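Local coordinates for protein beta-galactosidase (Trichoderma reesei, PDB 3OG2) that probably hydrolyses beta-D-galactosides, releasing their terminal non-reducing beta-D-galactose, as a secreted glycoprotein of glycoside hydrolase family 35, at residues S74-W79 with L174-N179; P99-A104 with S159-A164; V546-D551 with S636-W641. All coordinates share one frame; numbering follows the deposited sequence. Where two conformers were deposited one is given.

Contact 1 (S74-W79 with L174-N179); sequences SFYVDW and LYQPEN. With GOL (glycerol), chain G.
Gln176 reaches the edge of the Tyr76 ring with its amide nitrogen, NE2 lying 4.3 Å from Tyr76 CE1, near the plane of the ring. Its long chain is extended through chi1 and chi2, and NE2 is gripped at 2.9 Å by the carbonyl O of Glu178 and, through the second hydrogen, by Asn179 OD1 at 3.1 Å, which accepts on an in-plane lone pair. Arg114 holds the OE1 end, which settles which way round the amide sits. At Glu178 the carboxylate curls back, so that OE1 accepts the backbone N of Asn179 at 2.8 Å; OE1 also forms a salt bridge with Arg140. Asn179 then turns across the barrel mouth, its CG anti to the backbone N (chi1 -177°) and its amide plane 73° from the tyrosine ring. Tyr76 OH donates to Asn179 OD1 over 2.7 Å, approaching from above the carbonyl plane, and Asn215 is a third donor to this oxygen. The other end of the amide, ND2, gives a nearly straight bond (167°) to glycerol O3, while glycerol O2 donates to Tyr76 OH at 2.9 Å. Both residues bind galactose in this enzyme, and the glycerol, probably from the crystallisation liquor, also bonds to the galactose-binding Glu122 and Glu278. An amide oxygen taken up by protein donors is consistent with a polar wall offering ND2 to a sugar hydroxyl.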
# COMPACT_ATOMS: atom_id res chain seq x y z
N SER A 74 6.04 -5.40 5.79
CA SER A 74 5.07 -6.49 5.76
C SER A 74 4.47 -6.61 4.38
O SER A 74 4.15 -5.59 3.79
CB SER A 74 3.99 -6.13 6.80
OG SER A 74 2.90 -7.04 6.75
N PHE A 75 4.33 -7.85 3.88
CA PHE A 75 3.83 -8.00 2.52
C PHE A 75 2.88 -9.17 2.43
O PHE A 75 3.06 -10.20 3.08
CB PHE A 75 4.96 -8.19 1.53
CG PHE A 75 5.74 -9.49 1.64
CD1 PHE A 75 6.76 -9.68 2.59
CD2 PHE A 75 5.43 -10.56 0.79
CE1 PHE A 75 7.46 -10.89 2.65
CE2 PHE A 75 6.15 -11.75 0.85
CZ PHE A 75 7.16 -11.92 1.77
N TYR A 76 1.89 -9.01 1.55
CA TYR A 76 1.02 -10.10 1.14
C TYR A 76 1.61 -10.76 -0.10
O TYR A 76 2.34 -10.11 -0.88
CB TYR A 76 -0.38 -9.58 0.80
CG TYR A 76 -1.30 -9.32 1.98
CD1 TYR A 76 -1.43 -10.21 3.07
CD2 TYR A 76 -2.12 -8.19 1.92
CE1 TYR A 76 -2.34 -9.92 4.11
CE2 TYR A 76 -3.01 -7.91 2.94
CZ TYR A 76 -3.11 -8.78 4.02
OH TYR A 76 -3.99 -8.45 5.01
N VAL A 77 1.18 -12.01 -0.31
CA VAL A 77 1.32 -12.68 -1.61
C VAL A 77 -0.08 -12.99 -2.10
O VAL A 77 -0.92 -13.44 -1.27
CB VAL A 77 2.15 -13.97 -1.51
CG1 VAL A 77 2.31 -14.56 -2.91
CG2 VAL A 77 3.48 -13.72 -0.83
N ASP A 78 -0.37 -12.75 -3.38
CA ASP A 78 -1.71 -12.96 -3.93
C ASP A 78 -1.74 -14.26 -4.70
O ASP A 78 -1.22 -14.37 -5.83
CB ASP A 78 -2.03 -11.74 -4.83
CG ASP A 78 -3.41 -11.79 -5.40
OD1 ASP A 78 -4.17 -12.76 -5.23
OD2 ASP A 78 -3.80 -10.76 -6.07
N TRP A 79 -2.38 -15.27 -4.10
CA TRP A 79 -2.45 -16.62 -4.68
C TRP A 79 -3.04 -16.56 -6.09
O TRP A 79 -2.56 -17.28 -6.99
CB TRP A 79 -3.32 -17.45 -3.71
CG TRP A 79 -3.64 -18.85 -4.12
CD1 TRP A 79 -3.10 -19.65 -5.13
CD2 TRP A 79 -4.64 -19.66 -3.49
NE1 TRP A 79 -3.71 -20.87 -5.14
CE2 TRP A 79 -4.66 -20.91 -4.14
CE3 TRP A 79 -5.52 -19.45 -2.43
CZ2 TRP A 79 -5.52 -21.94 -3.77
CZ3 TRP A 79 -6.38 -20.45 -2.05
CH2 TRP A 79 -6.37 -21.68 -2.73
N LEU A 174 9.33 -13.04 10.39
CA LEU A 174 8.01 -13.36 10.96
C LEU A 174 7.12 -13.85 9.81
O LEU A 174 7.31 -13.45 8.67
CB LEU A 174 7.34 -12.18 11.59
CG LEU A 174 8.00 -11.62 12.85
CD1 LEU A 174 7.35 -10.26 13.18
CD2 LEU A 174 7.82 -12.60 14.02
N TYR A 175 6.18 -14.74 10.15
CA TYR A 175 5.23 -15.25 9.18
C TYR A 175 3.83 -15.19 9.75
O TYR A 175 3.59 -15.63 10.88
CB TYR A 175 5.63 -16.70 8.86
CG TYR A 175 4.81 -17.45 7.84
CD1 TYR A 175 3.52 -17.94 8.10
CD2 TYR A 175 5.38 -17.70 6.56
CE1 TYR A 175 2.81 -18.61 7.16
CE2 TYR A 175 4.64 -18.43 5.62
CZ TYR A 175 3.36 -18.88 5.93
OH TYR A 175 2.65 -19.60 4.99
N GLN A 176 2.89 -14.72 8.92
CA GLN A 176 1.47 -14.70 9.34
C GLN A 176 0.73 -15.75 8.53
O GLN A 176 0.66 -15.68 7.28
CB GLN A 176 0.85 -13.32 9.03
CG GLN A 176 -0.64 -13.29 9.33
CD GLN A 176 -1.26 -12.01 8.85
OE1 GLN A 176 -0.97 -10.90 9.37
NE2 GLN A 176 -2.13 -12.07 7.83
N PRO A 177 0.09 -16.72 9.18
CA PRO A 177 -0.79 -17.65 8.52
C PRO A 177 -2.22 -17.07 8.49
O PRO A 177 -2.65 -16.49 9.48
CB PRO A 177 -0.74 -18.88 9.45
CG PRO A 177 -0.36 -18.36 10.81
CD PRO A 177 0.24 -17.01 10.65
N GLU A 178 -2.94 -17.27 7.37
CA GLU A 178 -4.36 -16.81 7.33
C GLU A 178 -4.40 -15.28 7.37
O GLU A 178 -3.36 -14.60 7.17
CB GLU A 178 -5.24 -17.48 8.41
CG GLU A 178 -6.31 -18.42 7.83
CD GLU A 178 -7.51 -17.70 7.26
OE1 GLU A 178 -7.67 -16.47 7.52
OE2 GLU A 178 -8.37 -18.31 6.56
N ASN A 179 -5.56 -14.69 7.60
CA ASN A 179 -5.66 -13.22 7.64
C ASN A 179 -6.95 -12.84 8.33
O ASN A 179 -8.02 -13.16 7.78
CB ASN A 179 -5.62 -12.64 6.22
CG ASN A 179 -5.65 -11.12 6.30
OD1 ASN A 179 -4.54 -10.58 6.59
ND2 ASN A 179 -6.74 -10.40 6.17
C1 GOL G . -7.03 -4.91 4.36
O1 GOL G . -8.43 -5.15 4.14
C2 GOL G . -6.37 -6.12 5.02
O2 GOL G . -6.37 -7.15 4.10
C3 GOL G . -7.12 -6.54 6.28
O3 GOL G . -6.37 -7.64 6.84

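Contact 2 (P99-A104 with S159-A164); sequences PFFEAA and SIIAKA
Phe101 and Ala164 mark the closest approach of the two backbones, with their CA atoms 7.0 Å apart. Residues 99-104 form a run of helix 98-107, whereas 159-164 lies at the C-terminal end of helix 144-163. Ala164 N still bonds to Ile161 O at 2.9 Å, a last tight turn that brings the alanine methyl round to face the other helix. Across the gap Phe101 does nearly all the reaching: with CG anti to the carbonyl carbon (chi1 -61°), its ring projects between the helices. The two helices lead into the adjacent parallel strands 110-116 and 172-177, so they are neighbours in the outer helical layer of the TIM barrel, and the ring also touches Leu111 and Val172 on those strands. Ala164 CB sits over the centre of one ring face, 3.6 Å from the centroid and 12° off the normal, a CH-pi contact that a side chain as small as a methyl makes without pushing the backbones apart. Ile160 meets the ring at its edge instead, CG2 lying 3.8 Å from Phe101 CE2, while its longer branch leads away. Ile161 touches more loosely, its CA 4.3 Å from Phe101 CZ, and faces the strands with its side chain.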
# COMPACT_ATOMS: atom_id res chain seq x y z
N PRO A 99 13.46 -10.71 -6.33
CA PRO A 99 13.95 -9.31 -6.31
C PRO A 99 13.47 -8.50 -5.12
O PRO A 99 14.10 -7.56 -4.68
CB PRO A 99 13.36 -8.72 -7.60
CG PRO A 99 13.18 -9.93 -8.50
CD PRO A 99 12.62 -10.96 -7.53
N PHE A 100 12.31 -8.86 -4.57
CA PHE A 100 11.76 -8.22 -3.40
C PHE A 100 12.64 -8.59 -2.20
O PHE A 100 13.06 -7.69 -1.44
CB PHE A 100 10.31 -8.65 -3.23
CG PHE A 100 9.52 -7.85 -2.20
CD1 PHE A 100 9.07 -6.60 -2.55
CD2 PHE A 100 9.19 -8.38 -0.96
CE1 PHE A 100 8.25 -5.89 -1.70
CE2 PHE A 100 8.39 -7.65 -0.07
CZ PHE A 100 7.93 -6.38 -0.43
N PHE A 101 12.93 -9.88 -2.02
CA PHE A 101 13.85 -10.28 -0.94
C PHE A 101 15.23 -9.64 -1.06
O PHE A 101 15.81 -9.20 -0.07
CB PHE A 101 14.00 -11.79 -0.91
CG PHE A 101 12.73 -12.61 -0.66
CD1 PHE A 101 11.71 -12.15 0.17
CD2 PHE A 101 12.57 -13.85 -1.27
CE1 PHE A 101 10.56 -12.87 0.40
CE2 PHE A 101 11.40 -14.61 -1.02
CZ PHE A 101 10.41 -14.11 -0.18
N GLU A 102 15.74 -9.64 -2.31
CA GLU A 102 17.07 -9.05 -2.53
C GLU A 102 17.09 -7.57 -2.20
O GLU A 102 18.08 -7.08 -1.60
CB GLU A 102 17.51 -9.33 -3.97
CG GLU A 102 17.76 -10.83 -4.17
CD GLU A 102 18.33 -11.18 -5.52
OE1 GLU A 102 18.58 -10.23 -6.30
OE2 GLU A 102 18.54 -12.40 -5.81
N ALA A 103 16.02 -6.87 -2.59
CA ALA A 103 15.99 -5.45 -2.28
C ALA A 103 15.90 -5.22 -0.77
O ALA A 103 16.46 -4.27 -0.25
CB ALA A 103 14.80 -4.77 -2.96
N ALA A 104 15.18 -6.08 -0.05
CA ALA A 104 15.09 -5.94 1.41
C ALA A 104 16.48 -6.07 2.02
O ALA A 104 16.92 -5.27 2.84
CB ALA A 104 14.15 -6.99 2.01
N SER A 159 7.67 -22.52 0.92
CA SER A 159 9.08 -22.94 0.77
C SER A 159 9.92 -21.81 0.19
O SER A 159 11.07 -21.67 0.59
CB SER A 159 9.15 -24.19 -0.06
OG SER A 159 8.80 -23.99 -1.40
N ILE A 160 9.35 -20.97 -0.71
CA ILE A 160 10.06 -19.78 -1.18
C ILE A 160 10.36 -18.86 -0.02
O ILE A 160 11.47 -18.37 0.15
CB ILE A 160 9.20 -19.08 -2.24
CG1 ILE A 160 9.26 -19.84 -3.59
CG2 ILE A 160 9.59 -17.63 -2.45
CD1 ILE A 160 8.17 -19.49 -4.57
N ILE A 161 9.36 -18.62 0.84
CA ILE A 161 9.58 -17.75 2.00
C ILE A 161 10.58 -18.38 2.94
O ILE A 161 11.42 -17.72 3.56
CB ILE A 161 8.22 -17.48 2.63
CG1 ILE A 161 7.32 -16.64 1.68
CG2 ILE A 161 8.30 -16.81 3.99
CD1 ILE A 161 5.97 -16.34 2.33
N ALA A 162 10.51 -19.73 3.10
CA ALA A 162 11.39 -20.41 4.03
C ALA A 162 12.86 -20.16 3.66
O ALA A 162 13.72 -19.95 4.53
CB ALA A 162 11.13 -21.93 4.08
N LYS A 163 13.16 -20.19 2.36
CA LYS A 163 14.55 -19.99 1.92
C LYS A 163 15.03 -18.58 2.26
O LYS A 163 16.24 -18.40 2.45
CB LYS A 163 14.59 -20.28 0.41
CG LYS A 163 14.26 -21.71 0.07
CD LYS A 163 14.33 -22.08 -1.39
CE LYS A 163 14.17 -23.55 -1.61
NZ LYS A 163 12.82 -24.12 -1.34
N ALA A 164 14.10 -17.65 2.36
CA ALA A 164 14.44 -16.24 2.61
C ALA A 164 14.44 -15.93 4.10
O ALA A 164 14.57 -14.77 4.49
CB ALA A 164 13.46 -15.36 1.88

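Contact 3 (V546-D551 with S636-W641); sequences VIYMVD and SELGDW
Asp640 meets the Tyr548 ring at its edge, carboxylate and ring arriving from opposite directions with their planes 39° apart. Neither face of the ring is met squarely from 636-641; Leu638 CD1 comes in obliquely, 3.9 Å from Tyr548 OH. Tyr548 OH donates to Asp640 OD2 on its syn lone pair, the side facing the other oxygen, and at 2.5 Å this is a short bond. Lys480 binds both partners, forming a salt bridge with Asp640 OD1 and a hydrogen bond with Tyr548 OH, so the buried polar atoms satisfy one another; its positive charge probably makes the phenol a stronger donor. Tyrosine suits the strand because its rigid ring carries a hydroxyl well beyond the backbone, and aspartate suits the loop because its short arm leaves little freedom.

Beside this polar pair lies an apolar one. Val546, two residues back and so on the same side of the strand as Tyr548, sets CG1 3.9 Å from Leu638 CD1. The extended leucine (chi2 180°) reaches that methyl while also touching Val539 on the adjoining strand.

The loop is held in shape from within. Ser636 OG accepts from Leu638 N at 3.3 Å, making an ST turn, and from Asp640 N at 3.1 Å, which fixes the base of the aspartate. Gly639 has a positive phi of 87°, where a CB would press on the carbonyl O of Leu638. The type I turn over 636-639, followed by this glycine and closed by the bond from Ser636 N to Asp640 O (2.9 Å), is the type I turn plus G1 bulge of a 3:5 beta-hairpin. It joins strands 629-635 and 641-643, and its tip docks the domain 3 sheet on a domain 2 strand.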
# COMPACT_ATOMS: atom_id res chain seq x y z
N VAL A 546 26.35 18.11 22.08
CA VAL A 546 25.86 19.23 21.27
C VAL A 546 24.39 18.98 21.00
O VAL A 546 24.03 17.92 20.50
CB VAL A 546 26.63 19.34 19.96
CG1 VAL A 546 26.04 20.53 19.21
CG2 VAL A 546 28.12 19.45 20.24
N ILE A 547 23.57 19.96 21.40
CA ILE A 547 22.12 19.83 21.21
C ILE A 547 21.67 20.81 20.13
O ILE A 547 21.96 22.01 20.25
CB ILE A 547 21.32 20.02 22.51
CG1 ILE A 547 21.96 19.27 23.68
CG2 ILE A 547 19.88 19.59 22.26
CD1 ILE A 547 22.70 20.13 24.70
N TYR A 548 21.00 20.25 19.13
CA TYR A 548 20.39 21.03 18.05
C TYR A 548 18.92 21.12 18.34
O TYR A 548 18.26 20.07 18.47
CB TYR A 548 20.64 20.34 16.72
CG TYR A 548 22.08 20.23 16.31
CD1 TYR A 548 22.93 19.30 16.92
CD2 TYR A 548 22.65 21.02 15.32
CE1 TYR A 548 24.26 19.17 16.57
CE2 TYR A 548 24.00 20.90 14.96
CZ TYR A 548 24.81 19.98 15.60
OH TYR A 548 26.13 19.84 15.23
N MET A 549 18.39 22.34 18.47
CA MET A 549 17.00 22.58 18.86
C MET A 549 16.28 23.19 17.67
O MET A 549 16.61 24.35 17.33
CB MET A 549 16.99 23.51 20.05
CG MET A 549 17.47 22.82 21.35
SD MET A 549 17.99 24.06 22.58
CE MET A 549 19.70 24.20 22.10
N VAL A 550 15.34 22.50 17.07
CA VAL A 550 14.71 22.96 15.85
C VAL A 550 13.18 22.95 15.97
O VAL A 550 12.62 22.35 16.89
CB VAL A 550 15.13 22.09 14.64
CG1 VAL A 550 16.64 22.21 14.43
CG2 VAL A 550 14.72 20.63 14.82
N ASP A 551 12.51 23.60 15.00
CA ASP A 551 11.06 23.41 14.97
C ASP A 551 10.74 22.18 14.16
O ASP A 551 11.55 21.57 13.42
CB ASP A 551 10.36 24.66 14.48
CG ASP A 551 10.57 24.95 13.01
OD1 ASP A 551 11.53 24.43 12.39
OD2 ASP A 551 9.78 25.79 12.52
N SER A 636 31.89 23.91 9.83
CA SER A 636 31.42 24.75 10.89
C SER A 636 32.32 24.60 12.10
O SER A 636 33.12 23.67 12.14
CB SER A 636 29.97 24.43 11.26
OG SER A 636 29.93 23.29 12.11
N GLU A 637 32.22 25.48 13.09
CA GLU A 637 33.07 25.40 14.28
C GLU A 637 32.81 24.13 15.08
O GLU A 637 33.66 23.79 15.90
CB GLU A 637 32.84 26.62 15.19
CG GLU A 637 31.43 26.78 15.72
CD GLU A 637 31.20 28.05 16.51
OE1 GLU A 637 31.81 28.21 17.61
OE2 GLU A 637 30.38 28.89 16.00
N LEU A 638 31.68 23.47 14.87
CA LEU A 638 31.33 22.20 15.50
C LEU A 638 31.78 21.02 14.67
O LEU A 638 31.55 19.85 15.01
CB LEU A 638 29.80 22.15 15.71
CG LEU A 638 29.26 23.20 16.71
CD1 LEU A 638 27.75 23.06 16.82
CD2 LEU A 638 29.97 23.03 18.02
N GLY A 639 32.36 21.26 13.49
CA GLY A 639 32.88 20.17 12.65
C GLY A 639 31.79 19.61 11.74
O GLY A 639 31.98 18.51 11.20
N ASP A 640 30.66 20.30 11.56
CA ASP A 640 29.66 19.82 10.58
C ASP A 640 30.09 20.29 9.20
O ASP A 640 30.79 21.31 9.06
CB ASP A 640 28.29 20.36 10.95
CG ASP A 640 27.86 19.94 12.33
OD1 ASP A 640 28.24 18.83 12.75
OD2 ASP A 640 27.11 20.63 13.03
N TRP A 641 29.67 19.58 8.19
CA TRP A 641 30.00 19.95 6.83
C TRP A 641 28.78 20.55 6.15
O TRP A 641 27.70 19.95 6.22
CB TRP A 641 30.46 18.74 6.05
CG TRP A 641 31.79 18.20 6.46
CD1 TRP A 641 32.63 18.64 7.43
CD2 TRP A 641 32.40 17.06 5.85
NE1 TRP A 641 33.73 17.83 7.45
CE2 TRP A 641 33.64 16.85 6.51
CE3 TRP A 641 32.00 16.18 4.82
CZ2 TRP A 641 34.50 15.80 6.15
CZ3 TRP A 641 32.89 15.15 4.49
CH2 TRP A 641 34.09 14.97 5.14

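How the contacts relate
Contacts 1 and 2 belong to the same TIM barrel, contact 2 nested along the chain inside the loop that contact 1 closes, and their centres lie 13 Å apart. They touch directly: Phe75 CG is 3.7 Å from Phe100 CE2, and Phe75 CZ is 3.8 Å from Phe101 CE1. Phe75, next to the galactose-binding Tyr76, and Tyr175 thus pack against the helices of contact 2, where the Ile161 side chain is about 9 Å from that of Tyr76. Contact 3 follows later in the chain between beta domains, its centre 44 Å from that of contact 1 and 41 Å from that of contact 2, away from the sugar site.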